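Local coordinates for protein BB0689 (Borrelia burgdorferi, PDB 4D53) that is an outer surface lipoprotein of the bacterial CAP superfamily whose molecular function remains unclear, at residues 103-108 and 129-134; 13-18 and 86-91; 42-47 and 68-73; 93-98 and 125-130. One frame throughout, in Å; residues are numbered along the deposited sequence.

Contact 1: 103-108 and 129-134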
loop_
_atom_site.group_PDB
_atom_site.type_symbol
_atom_site.label_atom_id
_atom_site.label_comp_id
_atom_site.label_asym_id
_atom_site.label_seq_id
_atom_site.Cartn_x
_atom_site.Cartn_y
_atom_site.Cartn_z
ATOM N N GLU A 103 3.838 4.621 11.914
ATOM C CA GLU A 103 4.215 3.333 12.550
ATOM C C GLU A 103 4.425 2.269 11.483
ATOM O O GLU A 103 5.406 1.513 11.523
ATOM C CB GLU A 103 3.139 2.880 13.505
ATOM C CG GLU A 103 3.562 1.851 14.510
ATOM C CD GLU A 103 3.649 0.451 13.977
ATOM O OE1 GLU A 103 2.940 0.130 12.961
ATOM O OE2 GLU A 103 4.468 -0.336 14.560
ATOM N N ALA A 104 3.516 2.209 10.503
ATOM C CA ALA A 104 3.694 1.276 9.392
ATOM C C ALA A 104 4.880 1.562 8.551
ATOM O O ALA A 104 5.662 0.625 8.208
ATOM C CB ALA A 104 2.381 1.222 8.567
ATOM N N LEU A 105 5.089 2.821 8.150
ATOM C CA LEU A 105 6.218 3.145 7.299
ATOM C C LEU A 105 7.568 2.824 7.918
ATOM O O LEU A 105 8.508 2.474 7.206
ATOM C CB LEU A 105 6.242 4.614 6.951
ATOM C CG LEU A 105 5.198 5.179 6.021
ATOM C CD1 LEU A 105 5.332 6.722 5.916
ATOM C CD2 LEU A 105 5.406 4.562 4.633
ATOM N N ILE A 106 7.679 2.956 9.216
ATOM C CA ILE A 106 8.973 2.713 9.867
ATOM C C ILE A 106 8.995 1.378 10.684
ATOM O O ILE A 106 9.828 1.242 11.584
ATOM C CB ILE A 106 9.404 3.944 10.754
ATOM C CG1 ILE A 106 8.480 4.128 11.937
ATOM C CG2 ILE A 106 9.534 5.157 9.884
ATOM C CD1 ILE A 106 9.032 5.115 12.995
ATOM N N ASN A 107 8.084 0.461 10.398
ATOM C CA ASN A 107 7.999 -0.812 11.110
ATOM C C ASN A 107 9.262 -1.700 10.893
ATOM O O ASN A 107 9.902 -1.654 9.848
ATOM C CB ASN A 107 6.719 -1.532 10.834
ATOM C CG ASN A 107 6.766 -2.375 9.598
ATOM O OD1 ASN A 107 6.490 -1.955 8.442
ATOM N ND2 ASN A 107 7.264 -3.578 9.813
ATOM N N THR A 108 9.566 -2.500 11.912
ATOM C CA THR A 108 10.662 -3.502 11.831
ATOM C C THR A 108 10.144 -4.895 11.836
ATOM O O THR A 108 10.937 -5.822 11.927
ATOM C CB THR A 108 11.617 -3.412 13.068
ATOM O OG1 THR A 108 10.882 -3.584 14.281
ATOM C CG2 THR A 108 12.300 -2.192 13.049
ATOM N N VAL A 129 -0.859 0.470 0.144
ATOM C CA VAL A 129 0.505 -0.084 0.384
ATOM C C VAL A 129 0.443 -1.084 1.497
ATOM O O VAL A 129 -0.067 -0.803 2.556
ATOM C CB VAL A 129 1.591 0.988 0.554
ATOM C CG1 VAL A 129 2.977 0.353 0.798
ATOM C CG2 VAL A 129 1.571 2.004 -0.579
ATOM N N LEU A 130 0.905 -2.307 1.230
ATOM C CA LEU A 130 0.902 -3.401 2.148
ATOM C C LEU A 130 2.347 -3.786 2.543
ATOM O O LEU A 130 3.250 -3.706 1.727
ATOM C CB LEU A 130 0.280 -4.648 1.493
ATOM C CG LEU A 130 -1.173 -4.474 0.951
ATOM C CD1 LEU A 130 -1.769 -5.717 0.208
ATOM C CD2 LEU A 130 -2.083 -4.134 2.104
ATOM N N PHE A 131 2.453 -4.225 3.781
ATOM C CA PHE A 131 3.682 -4.697 4.376
ATOM C C PHE A 131 3.406 -6.069 4.954
ATOM O O PHE A 131 2.303 -6.352 5.518
ATOM C CB PHE A 131 4.174 -3.778 5.522
ATOM C CG PHE A 131 4.384 -2.343 5.135
ATOM C CD1 PHE A 131 3.310 -1.493 5.025
ATOM C CD2 PHE A 131 5.628 -1.846 4.898
ATOM C CE1 PHE A 131 3.486 -0.191 4.614
ATOM C CE2 PHE A 131 5.838 -0.541 4.546
ATOM C CZ PHE A 131 4.753 0.308 4.360
ATOM N N GLY A 132 4.407 -6.975 4.835
ATOM C CA GLY A 132 4.180 -8.318 5.330
ATOM C C GLY A 132 5.450 -9.113 5.696
ATOM O O GLY A 132 6.529 -8.799 5.253
ATOM N N LYS A 133 5.245 -10.141 6.493
ATOM C CA LYS A 133 6.340 -11.105 6.857
ATOM C C LYS A 133 5.742 -12.477 6.661
ATOM O O LYS A 133 4.658 -12.706 7.179
ATOM C CB LYS A 133 6.683 -10.868 8.322
ATOM C CG LYS A 133 7.723 -11.751 8.993
ATOM C CD LYS A 133 9.011 -11.796 8.235
ATOM C CE LYS A 133 9.920 -12.868 8.848
ATOM N NZ LYS A 133 10.894 -13.320 7.831
ATOM N N ARG A 134 6.396 -13.355 5.906
ATOM C CA ARG A 134 6.023 -14.784 5.835
ATOM C C ARG A 134 6.559 -15.653 6.957
ATOM O O ARG A 134 7.655 -15.402 7.429
ATOM C CB ARG A 134 6.538 -15.422 4.558
ATOM C CG ARG A 134 5.678 -15.125 3.360
ATOM C CD ARG A 134 6.172 -15.809 2.101
ATOM N NE ARG A 134 5.336 -15.464 0.946
ATOM C CZ ARG A 134 5.533 -14.421 0.175
ATOM N NH1 ARG A 134 6.566 -13.632 0.385
ATOM N NH2 ARG A 134 4.717 -14.168 -0.842
#

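Contact 2: 13-18 and 86-91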
loop_
_atom_site.group_PDB
_atom_site.type_symbol
_atom_site.label_atom_id
_atom_site.label_comp_id
_atom_site.label_asym_id
_atom_site.label_seq_id
_atom_site.Cartn_x
_atom_site.Cartn_y
_atom_site.Cartn_z
ATOM N N MET A 13 4.720 4.020 -8.776
ATOM C CA MET A 13 5.021 3.134 -7.701
ATOM C C MET A 13 6.505 2.919 -7.570
ATOM O O MET A 13 6.980 2.736 -6.468
ATOM C CB MET A 13 4.313 1.783 -7.792
ATOM C CG MET A 13 2.828 1.800 -7.548
ATOM S SD MET A 13 2.488 2.436 -5.859
ATOM C CE MET A 13 3.498 1.368 -4.924
ATOM N N LYS A 14 7.249 2.944 -8.674
ATOM C CA LYS A 14 8.740 2.881 -8.554
ATOM C C LYS A 14 9.299 4.074 -7.759
ATOM O O LYS A 14 10.188 3.898 -6.888
ATOM C CB LYS A 14 9.301 2.796 -10.007
ATOM C CG LYS A 14 10.788 2.842 -10.288
ATOM C CD LYS A 14 10.959 2.593 -11.838
ATOM C CE LYS A 14 12.185 1.740 -12.175
ATOM N NZ LYS A 14 13.429 2.308 -11.557
ATOM N N ILE A 15 8.750 5.257 -7.981
ATOM C CA ILE A 15 9.126 6.449 -7.234
ATOM C C ILE A 15 8.783 6.259 -5.759
ATOM O O ILE A 15 9.596 6.566 -4.842
ATOM C CB ILE A 15 8.561 7.701 -7.894
ATOM C CG1 ILE A 15 9.273 7.996 -9.221
ATOM C CG2 ILE A 15 8.606 8.974 -7.005
ATOM C CD1 ILE A 15 8.435 8.920 -10.093
ATOM N N LEU A 16 7.551 5.847 -5.500
ATOM C CA LEU A 16 7.113 5.714 -4.112
ATOM C C LEU A 16 7.944 4.680 -3.342
ATOM O O LEU A 16 8.334 4.933 -2.223
ATOM C CB LEU A 16 5.664 5.313 -4.039
ATOM C CG LEU A 16 5.081 5.139 -2.623
ATOM C CD1 LEU A 16 5.277 6.448 -1.842
ATOM C CD2 LEU A 16 3.580 4.813 -2.704
ATOM N N TYR A 17 8.184 3.503 -3.925
ATOM C CA TYR A 17 9.018 2.486 -3.290
ATOM C C TYR A 17 10.393 3.042 -2.944
ATOM O O TYR A 17 10.956 2.833 -1.823
ATOM C CB TYR A 17 9.144 1.247 -4.242
ATOM C CG TYR A 17 7.971 0.304 -4.392
ATOM C CD1 TYR A 17 7.164 -0.078 -3.322
ATOM C CD2 TYR A 17 7.648 -0.220 -5.651
ATOM C CE1 TYR A 17 6.163 -0.988 -3.468
ATOM C CE2 TYR A 17 6.653 -1.116 -5.811
ATOM C CZ TYR A 17 5.891 -1.500 -4.751
ATOM O OH TYR A 17 4.899 -2.421 -4.950
ATOM N N SER A 18 10.947 3.753 -3.877
ATOM C CA SER A 18 12.267 4.407 -3.688
ATOM C C SER A 18 12.327 5.450 -2.566
ATOM O O SER A 18 13.255 5.454 -1.743
ATOM C CB SER A 18 12.697 5.011 -5.038
ATOM O OG SER A 18 13.956 5.607 -4.847
ATOM N N ILE A 86 -4.266 12.415 -2.813
ATOM C CA ILE A 86 -2.997 13.043 -2.428
ATOM C C ILE A 86 -1.955 12.809 -3.548
ATOM O O ILE A 86 -1.759 11.674 -3.926
ATOM C CB ILE A 86 -2.516 12.564 -0.997
ATOM C CG1 ILE A 86 -3.577 12.857 0.078
ATOM C CG2 ILE A 86 -1.228 13.263 -0.611
ATOM C CD1 ILE A 86 -3.343 12.222 1.396
ATOM N N GLU A 87 -1.235 13.833 -3.971
ATOM C CA GLU A 87 -0.200 13.678 -5.023
ATOM C C GLU A 87 0.964 12.816 -4.589
ATOM O O GLU A 87 1.372 12.714 -3.415
ATOM C CB GLU A 87 0.296 15.013 -5.554
ATOM C CG GLU A 87 -0.774 15.865 -6.235
ATOM C CD GLU A 87 -1.427 15.219 -7.466
ATOM O OE1 GLU A 87 -0.775 14.401 -8.175
ATOM O OE2 GLU A 87 -2.636 15.533 -7.722
ATOM N N LEU A 88 1.578 12.204 -5.581
ATOM C CA LEU A 88 2.679 11.287 -5.300
ATOM C C LEU A 88 3.790 11.884 -4.472
ATOM O O LEU A 88 4.302 11.234 -3.595
ATOM C CB LEU A 88 3.243 10.765 -6.674
ATOM C CG LEU A 88 4.487 9.873 -6.674
ATOM C CD1 LEU A 88 4.211 8.565 -5.972
ATOM C CD2 LEU A 88 4.965 9.654 -8.145
ATOM N N ASN A 89 4.134 13.153 -4.714
ATOM C CA ASN A 89 5.231 13.803 -4.041
ATOM C C ASN A 89 4.826 14.395 -2.697
ATOM O O ASN A 89 5.635 14.972 -2.009
ATOM C CB ASN A 89 5.955 14.870 -4.939
ATOM C CG ASN A 89 5.089 16.054 -5.261
ATOM O OD1 ASN A 89 3.917 16.090 -4.940
ATOM N ND2 ASN A 89 5.670 17.037 -5.939
ATOM N N ARG A 90 3.616 14.137 -2.272
ATOM C CA ARG A 90 3.101 14.545 -0.958
ATOM C C ARG A 90 2.657 13.421 -0.045
ATOM O O ARG A 90 2.404 13.635 1.148
ATOM C CB ARG A 90 1.893 15.480 -1.145
ATOM C CG ARG A 90 2.204 16.849 -1.805
ATOM C CD ARG A 90 3.387 17.624 -1.232
ATOM N NE ARG A 90 3.219 19.063 -1.568
ATOM C CZ ARG A 90 3.325 20.125 -0.724
ATOM N NH1 ARG A 90 3.772 19.997 0.520
ATOM N NH2 ARG A 90 3.008 21.371 -1.150
ATOM N N VAL A 91 2.515 12.226 -0.577
ATOM C CA VAL A 91 1.875 11.155 0.153
ATOM C C VAL A 91 2.702 10.629 1.341
ATOM O O VAL A 91 2.140 10.318 2.433
ATOM C CB VAL A 91 1.330 10.054 -0.742
ATOM C CG1 VAL A 91 2.421 9.177 -1.363
ATOM C CG2 VAL A 91 0.368 9.170 0.035
#

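Contact 3: 42-47 and 68-73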
loop_
_atom_site.group_PDB
_atom_site.type_symbol
_atom_site.label_atom_id
_atom_site.label_comp_id
_atom_site.label_asym_id
_atom_site.label_seq_id
_atom_site.Cartn_x
_atom_site.Cartn_y
_atom_site.Cartn_z
ATOM N N ALA A 42 -2.854 -5.560 -3.226
ATOM C CA ALA A 42 -3.030 -4.104 -3.151
ATOM C C ALA A 42 -3.772 -3.589 -4.351
ATOM O O ALA A 42 -4.637 -2.719 -4.215
ATOM C CB ALA A 42 -1.672 -3.410 -3.003
ATOM N N LYS A 43 -3.459 -4.075 -5.564
ATOM C CA LYS A 43 -4.142 -3.661 -6.732
ATOM C C LYS A 43 -5.633 -4.040 -6.753
ATOM O O LYS A 43 -6.485 -3.207 -7.048
ATOM C CB LYS A 43 -3.449 -4.185 -8.024
ATOM C CG LYS A 43 -4.131 -3.741 -9.310
ATOM C CD LYS A 43 -3.388 -4.288 -10.568
ATOM C CE LYS A 43 -3.949 -3.720 -11.859
ATOM N NZ LYS A 43 -3.209 -4.249 -13.024
ATOM N N GLU A 44 -5.916 -5.256 -6.338
ATOM C CA GLU A 44 -7.314 -5.741 -6.337
ATOM C C GLU A 44 -8.153 -4.929 -5.374
ATOM O O GLU A 44 -9.295 -4.521 -5.668
ATOM C CB GLU A 44 -7.357 -7.200 -5.918
ATOM C CG GLU A 44 -6.803 -8.094 -7.032
ATOM C CD GLU A 44 -7.061 -9.612 -6.842
ATOM O OE1 GLU A 44 -7.786 -10.038 -5.862
ATOM O OE2 GLU A 44 -6.495 -10.329 -7.727
ATOM N N TYR A 45 -7.529 -4.656 -4.227
ATOM C CA TYR A 45 -8.228 -3.826 -3.182
ATOM C C TYR A 45 -8.405 -2.365 -3.594
ATOM O O TYR A 45 -9.499 -1.790 -3.413
ATOM C CB TYR A 45 -7.502 -3.954 -1.846
ATOM C CG TYR A 45 -8.404 -3.504 -0.705
ATOM C CD1 TYR A 45 -9.651 -4.076 -0.491
ATOM C CD2 TYR A 45 -7.994 -2.481 0.192
ATOM C CE1 TYR A 45 -10.445 -3.695 0.562
ATOM C CE2 TYR A 45 -8.777 -2.101 1.245
ATOM C CZ TYR A 45 -10.020 -2.708 1.448
ATOM O OH TYR A 45 -10.812 -2.356 2.523
ATOM N N ALA A 46 -7.377 -1.761 -4.201
ATOM C CA ALA A 46 -7.465 -0.404 -4.616
ATOM C C ALA A 46 -8.646 -0.237 -5.607
ATOM O O ALA A 46 -9.437 0.749 -5.576
ATOM C CB ALA A 46 -6.169 0.060 -5.282
ATOM N N ILE A 47 -8.756 -1.203 -6.533
ATOM C CA ILE A 47 -9.852 -1.141 -7.557
ATOM C C ILE A 47 -11.268 -1.235 -6.887
ATOM O O ILE A 47 -12.162 -0.475 -7.226
ATOM C CB ILE A 47 -9.618 -2.252 -8.614
ATOM C CG1 ILE A 47 -8.442 -1.789 -9.518
ATOM C CG2 ILE A 47 -10.917 -2.521 -9.432
ATOM C CD1 ILE A 47 -7.902 -2.924 -10.371
ATOM N N ILE A 68 -4.812 -10.834 2.084
ATOM C CA ILE A 68 -3.547 -11.428 1.662
ATOM C C ILE A 68 -3.651 -12.986 1.724
ATOM O O ILE A 68 -3.170 -13.660 0.809
ATOM C CB ILE A 68 -2.364 -10.967 2.520
ATOM C CG1 ILE A 68 -2.161 -9.434 2.330
ATOM C CG2 ILE A 68 -1.088 -11.720 2.082
ATOM C CD1 ILE A 68 -1.336 -8.771 3.392
ATOM N N HIS A 69 -4.293 -13.504 2.759
ATOM C CA HIS A 69 -4.433 -14.981 2.895
ATOM C C HIS A 69 -5.251 -15.625 1.813
ATOM O O HIS A 69 -5.177 -16.819 1.619
ATOM C CB HIS A 69 -4.996 -15.385 4.215
ATOM C CG HIS A 69 -4.006 -15.347 5.304
ATOM N ND1 HIS A 69 -4.349 -15.528 6.623
ATOM C CD2 HIS A 69 -2.682 -15.085 5.284
ATOM C CE1 HIS A 69 -3.268 -15.413 7.371
ATOM N NE2 HIS A 69 -2.245 -15.134 6.580
ATOM N N LYS A 70 -5.989 -14.851 1.055
ATOM C CA LYS A 70 -6.663 -15.413 -0.101
ATOM C C LYS A 70 -5.698 -15.931 -1.150
ATOM O O LYS A 70 -6.031 -16.833 -1.893
ATOM C CB LYS A 70 -7.597 -14.365 -0.718
ATOM C CG LYS A 70 -7.947 -14.568 -2.174
ATOM C CD LYS A 70 -9.081 -13.631 -2.598
ATOM C CE LYS A 70 -9.519 -13.859 -4.042
ATOM N NZ LYS A 70 -10.490 -12.795 -4.439
ATOM N N TYR A 71 -4.512 -15.340 -1.238
ATOM C CA TYR A 71 -3.511 -15.796 -2.146
ATOM C C TYR A 71 -2.358 -16.460 -1.482
ATOM O O TYR A 71 -1.670 -17.223 -2.161
ATOM C CB TYR A 71 -2.975 -14.650 -2.937
ATOM C CG TYR A 71 -4.018 -14.090 -3.810
ATOM C CD1 TYR A 71 -4.519 -14.843 -4.876
ATOM C CD2 TYR A 71 -4.569 -12.838 -3.564
ATOM C CE1 TYR A 71 -5.510 -14.352 -5.689
ATOM C CE2 TYR A 71 -5.544 -12.317 -4.403
ATOM C CZ TYR A 71 -6.013 -13.083 -5.463
ATOM O OH TYR A 71 -7.020 -12.637 -6.281
ATOM N N ASP A 72 -2.089 -16.174 -0.204
ATOM C CA ASP A 72 -0.891 -16.726 0.407
ATOM C C ASP A 72 -0.964 -16.710 1.884
ATOM O O ASP A 72 -0.826 -15.697 2.554
ATOM C CB ASP A 72 0.371 -16.019 -0.136
ATOM C CG ASP A 72 1.665 -16.657 0.358
ATOM O OD1 ASP A 72 1.639 -17.426 1.356
ATOM O OD2 ASP A 72 2.723 -16.303 -0.194
ATOM N N GLN A 73 -1.145 -17.895 2.438
ATOM C CA GLN A 73 -1.507 -18.027 3.828
ATOM C C GLN A 73 -0.276 -17.982 4.693
ATOM O O GLN A 73 -0.392 -17.875 5.892
ATOM C CB GLN A 73 -2.230 -19.350 4.008
ATOM C CG GLN A 73 -3.608 -19.244 4.594
ATOM C CD GLN A 73 -4.261 -20.593 4.518
ATOM O OE1 GLN A 73 -4.775 -20.975 3.476
ATOM N NE2 GLN A 73 -4.178 -21.359 5.603
#

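Contact 4: 93-98 and 125-130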
loop_
_atom_site.group_PDB
_atom_site.type_symbol
_atom_site.label_atom_id
_atom_site.label_comp_id
_atom_site.label_asym_id
_atom_site.label_seq_id
_atom_site.Cartn_x
_atom_site.Cartn_y
_atom_site.Cartn_z
ATOM N N ASN A 93 4.815 12.247 3.244
ATOM C CA ASN A 93 4.656 13.183 4.337
ATOM C C ASN A 93 3.269 13.185 4.919
ATOM O O ASN A 93 3.133 13.316 6.157
ATOM C CB ASN A 93 5.093 14.589 3.957
ATOM C CG ASN A 93 6.622 14.716 3.936
ATOM O OD1 ASN A 93 7.316 14.010 4.643
ATOM N ND2 ASN A 93 7.123 15.623 3.165
ATOM N N ALA A 94 2.244 12.978 4.072
ATOM C CA ALA A 94 0.913 12.876 4.631
ATOM C C ALA A 94 0.756 11.643 5.589
ATOM O O ALA A 94 0.111 11.707 6.699
ATOM C CB ALA A 94 -0.105 12.829 3.495
ATOM N N TRP A 95 1.390 10.508 5.236
ATOM C CA TRP A 95 1.378 9.380 6.112
ATOM C C TRP A 95 2.259 9.606 7.395
ATOM O O TRP A 95 1.862 9.212 8.477
ATOM C CB TRP A 95 1.935 8.088 5.360
ATOM C CG TRP A 95 0.936 7.499 4.415
ATOM C CD1 TRP A 95 -0.380 7.370 4.615
ATOM C CD2 TRP A 95 1.219 6.828 3.186
ATOM N NE1 TRP A 95 -0.956 6.684 3.572
ATOM C CE2 TRP A 95 -0.010 6.426 2.641
ATOM C CE3 TRP A 95 2.393 6.652 2.440
ATOM C CZ2 TRP A 95 -0.097 5.685 1.471
ATOM C CZ3 TRP A 95 2.308 5.988 1.218
ATOM C CH2 TRP A 95 1.096 5.495 0.774
ATOM N N LEU A 96 3.388 10.285 7.255
ATOM C CA LEU A 96 4.194 10.607 8.429
ATOM C C LEU A 96 3.431 11.459 9.477
ATOM O O LEU A 96 3.687 11.306 10.667
ATOM C CB LEU A 96 5.527 11.241 8.078
ATOM C CG LEU A 96 6.569 10.359 7.395
ATOM C CD1 LEU A 96 7.706 11.241 6.937
ATOM C CD2 LEU A 96 7.053 9.273 8.319
ATOM N N ASN A 97 2.490 12.291 9.035
ATOM C CA ASN A 97 1.684 13.145 9.914
ATOM C C ASN A 97 0.599 12.387 10.680
ATOM O O ASN A 97 -0.035 12.970 11.544
ATOM C CB ASN A 97 1.160 14.325 9.024
ATOM C CG ASN A 97 0.226 15.295 9.748
ATOM O OD1 ASN A 97 0.581 15.849 10.802
ATOM N ND2 ASN A 97 -1.045 15.435 9.202
ATOM N N SER A 98 0.387 11.102 10.349
ATOM C CA SER A 98 -0.572 10.253 11.052
ATOM C C SER A 98 0.202 9.290 11.903
ATOM O O SER A 98 0.939 8.439 11.353
ATOM C CB SER A 98 -1.443 9.481 10.046
ATOM O OG SER A 98 -2.334 8.640 10.749
ATOM N N ASP A 125 -7.935 8.717 -7.278
ATOM C CA ASP A 125 -6.483 8.635 -6.998
ATOM C C ASP A 125 -6.270 7.983 -5.656
ATOM O O ASP A 125 -6.359 8.698 -4.590
ATOM C CB ASP A 125 -5.877 10.011 -7.010
ATOM C CG ASP A 125 -4.339 10.015 -6.860
ATOM O OD1 ASP A 125 -3.665 8.974 -6.568
ATOM O OD2 ASP A 125 -3.725 11.113 -7.023
ATOM N N ILE A 126 -5.937 6.697 -5.660
ATOM C CA ILE A 126 -5.894 5.915 -4.426
ATOM C C ILE A 126 -4.581 5.175 -4.337
ATOM O O ILE A 126 -4.206 4.454 -5.299
ATOM C CB ILE A 126 -7.036 4.916 -4.345
ATOM C CG1 ILE A 126 -8.406 5.677 -4.264
ATOM C CG2 ILE A 126 -6.908 4.004 -3.138
ATOM C CD1 ILE A 126 -9.615 4.761 -4.296
ATOM N N PHE A 127 -3.786 5.273 -3.357
ATOM C CA PHE A 127 -2.715 4.379 -2.850
ATOM C C PHE A 127 -3.196 3.349 -1.872
ATOM O O PHE A 127 -3.943 3.646 -0.870
ATOM C CB PHE A 127 -1.609 5.213 -2.203
ATOM C CG PHE A 127 -0.897 6.123 -3.165
ATOM C CD1 PHE A 127 0.135 5.648 -3.956
ATOM C CD2 PHE A 127 -1.261 7.454 -3.276
ATOM C CE1 PHE A 127 0.789 6.483 -4.842
ATOM C CE2 PHE A 127 -0.608 8.294 -4.158
ATOM C CZ PHE A 127 0.418 7.809 -4.943
ATOM N N VAL A 128 -2.764 2.114 -2.245
ATOM C CA VAL A 128 -2.799 1.028 -1.261
ATOM C C VAL A 128 -1.396 0.464 -1.092
ATOM O O VAL A 128 -0.827 -0.048 -2.095
ATOM C CB VAL A 128 -3.782 -0.114 -1.627
ATOM C CG1 VAL A 128 -3.731 -1.282 -0.624
ATOM C CG2 VAL A 128 -5.232 0.393 -1.837
ATOM N N VAL A 129 -0.859 0.470 0.144
ATOM C CA VAL A 129 0.505 -0.084 0.384
ATOM C C VAL A 129 0.443 -1.084 1.497
ATOM O O VAL A 129 -0.067 -0.803 2.556
ATOM C CB VAL A 129 1.591 0.988 0.554
ATOM C CG1 VAL A 129 2.977 0.353 0.798
ATOM C CG2 VAL A 129 1.571 2.004 -0.579
ATOM N N LEU A 130 0.905 -2.307 1.230
ATOM C CA LEU A 130 0.902 -3.401 2.148
ATOM C C LEU A 130 2.347 -3.786 2.543
ATOM O O LEU A 130 3.250 -3.706 1.727
ATOM C CB LEU A 130 0.280 -4.648 1.493
ATOM C CG LEU A 130 -1.173 -4.474 0.951
ATOM C CD1 LEU A 130 -1.769 -5.717 0.208
ATOM C CD2 LEU A 130 -2.083 -4.134 2.104
#

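Contact 1: 103-108 and 129-134
The ring of F131 reaches from the strand to the end of helix 99-105 and meets A104, L105 and N107. It accounts for 77 Å² of the 143 Å² buried, and all four residues are buried in the protein. The carbonyl oxygen of A104 lies over one face of the ring, 3.8 Å above its plane and offset toward the rim. Its nearest ring atom is F131 CE2. The methyl group of A104 points toward the strand, with CB 4.3 Å from F131 CE1. L105 CB points away from the strand, yet the far end of the side chain brings CD2 to 4.3 Å from F131 CZ. The side chain of N107 comes in obliquely on the CD2 side, and its amide plane stands 89° to the ring. F131 CG lies beside its own backbone N, opposite the carbonyl carbon (chi1 -57°), and this sends the ring off the sheet toward the helix.

The A104 oxygen also accepts a backbone hydrogen bond from N107 N at 3.3 Å, where the chain turns out of the helix. R24 of helix 10-26 hydrogen-bonds to the carbonyl oxygens of L105 and N107. The neighbouring strand holds F131 through backbone hydrogen bonds with R79. This is helix-on-sheet packing of the layered alpha-beta-alpha sandwich characteristic of the CAP domain.

Contact 2: 13-18 and 86-91
L88 points into helix 10-26 and divides its two methyl groups between I15 and L16. It contributes 74 Å² of the 185 Å² buried. One branch, CD2, lies against I15, 3.9 Å from CG2 and 4.0 Å from CD1. The two side chains cross at about a right angle. The other branch, CD1, meets L16 CB at 4.1 Å. L88 CG is anti to the backbone N (chi1 175°), which extends the fork toward the helix. Deeper in, L16 CD1 touches V91 CG1 at 4.0 Å, again with the chains nearly perpendicular.

This inner half is the close-packed part. L16 and V91 are buried, and both rest on F127 of strand 125-134. L16 also touches V129 of the same strand and V92 of helix 91-96. L88 adds a contact to F127, so the inward pair and L88 share one aromatic neighbour.

The outer half is different. I15 is exposed to solvent, and L88 is partly so. Here CG2 and CD1 of I15 lie against L88 CD2 at the solvent side of the contact. Within 86-91 the backbone is closed by a hydrogen bond from R90 N to E87 O at 2.9 Å.

The contact is wholly apolar. It therefore depends on methyl groups fitting together and on the exclusion of water, with no directional bond between helix 10-26 and the 86-91 segment.

Contact 3: 42-47 and 68-73
Y71 donates its phenolic hydrogen to the carboxylate of E44, with OH 2.7 Å from OE1. The acceptor uses the syn lone pair of OE1, on the side of the other oxygen. OE2 is almost as near, 2.8 Å from Y71 OH, so the hydroxyl sits in front of the carboxylate. The two side chains come from opposite directions. OE1 lies at the edge of the ring, in its plane, while the carboxylate plane is turned 78° to the ring. E44 reaches this place with an extended chain, its CG beside the backbone N (chi1 -72°).

K70 brings a positive charge close, but NZ stays 4.1 Å from E44 OE1, too far for a salt bridge. It probably favours the charged carboxylate all the same. The aliphatic part of K70 has a second role: CG lies 3.9 Å above the centre of the Y71 ring. The long lysine chain then runs on, extended, toward the glutamate.

In the CAP fold these residues link helix 36-52 to the segment at the end of helix 64-69, on one side of the central sheet. E44 is on the former, K70 and Y71 in the latter. The contact is at the surface and buries just 92 Å².

I68 O accepts from both Y71 N (3.0 Å) and D72 N (2.9 Å), which holds the backbone near Y71. K40 of helix 36-52 makes a cation-pi contact with Y71. The tyrosine ring also packs on T37 and V41 of that helix, and I68 reaches inward to L38 and V41.

Contact 4: 93-98 and 125-130
W95 brings its indole down from helix 91-96 onto F127 and V129 of strand 125-134. This is a helix-to-sheet contact in the alpha-beta-alpha sandwich of the CAP domain. W95 has 61 Å² covered, F127 24 Å² and V129 22 Å², and all three are buried. The benzo end of the indole does the touching. Its CZ2 lies 4.0 Å from F127 CB, and CH2 is equally near that carbon. The indole and F127 chains cross at about a right angle.

The phenyl ring of F127 leads away from the tryptophan after this touch. F127 thus meets W95 mainly through its CB. V129, two residues on and on the same side of the strand, meets the same CH2 corner of the indole.

W95 is held from other directions too. Its NE1 donates to the backbone oxygen of L82 in strand 75-84, and H101 meets it edge-to-face. L105 packs against it from helix 99-105. In V129 the branch that meets the tryptophan is CG2, beside the backbone N, and it stands 3.8 Å from W95 CH2.

Contacts 1 and 4 are core contacts and both use strand 125-134, sharing V129 and L130. Their helices, 91-96 and 99-105, follow each other in the chain. In each, an aromatic side chain spans helix and sheet: F131 rises from the strand in one, W95 descends from the helix in the other. Contact 2 is only partly buried and wholly aliphatic, and it borders contact 4 on the same strand. Contact 3 lies at the surface, across the chain's centre from contacts 2 and 4, and it alone has a hydrogen bond between its segments. Its helix still reaches the shared strand, where A42 and A46 pack on V128. R134 forms a salt bridge with D72, linking contacts 1 and 3.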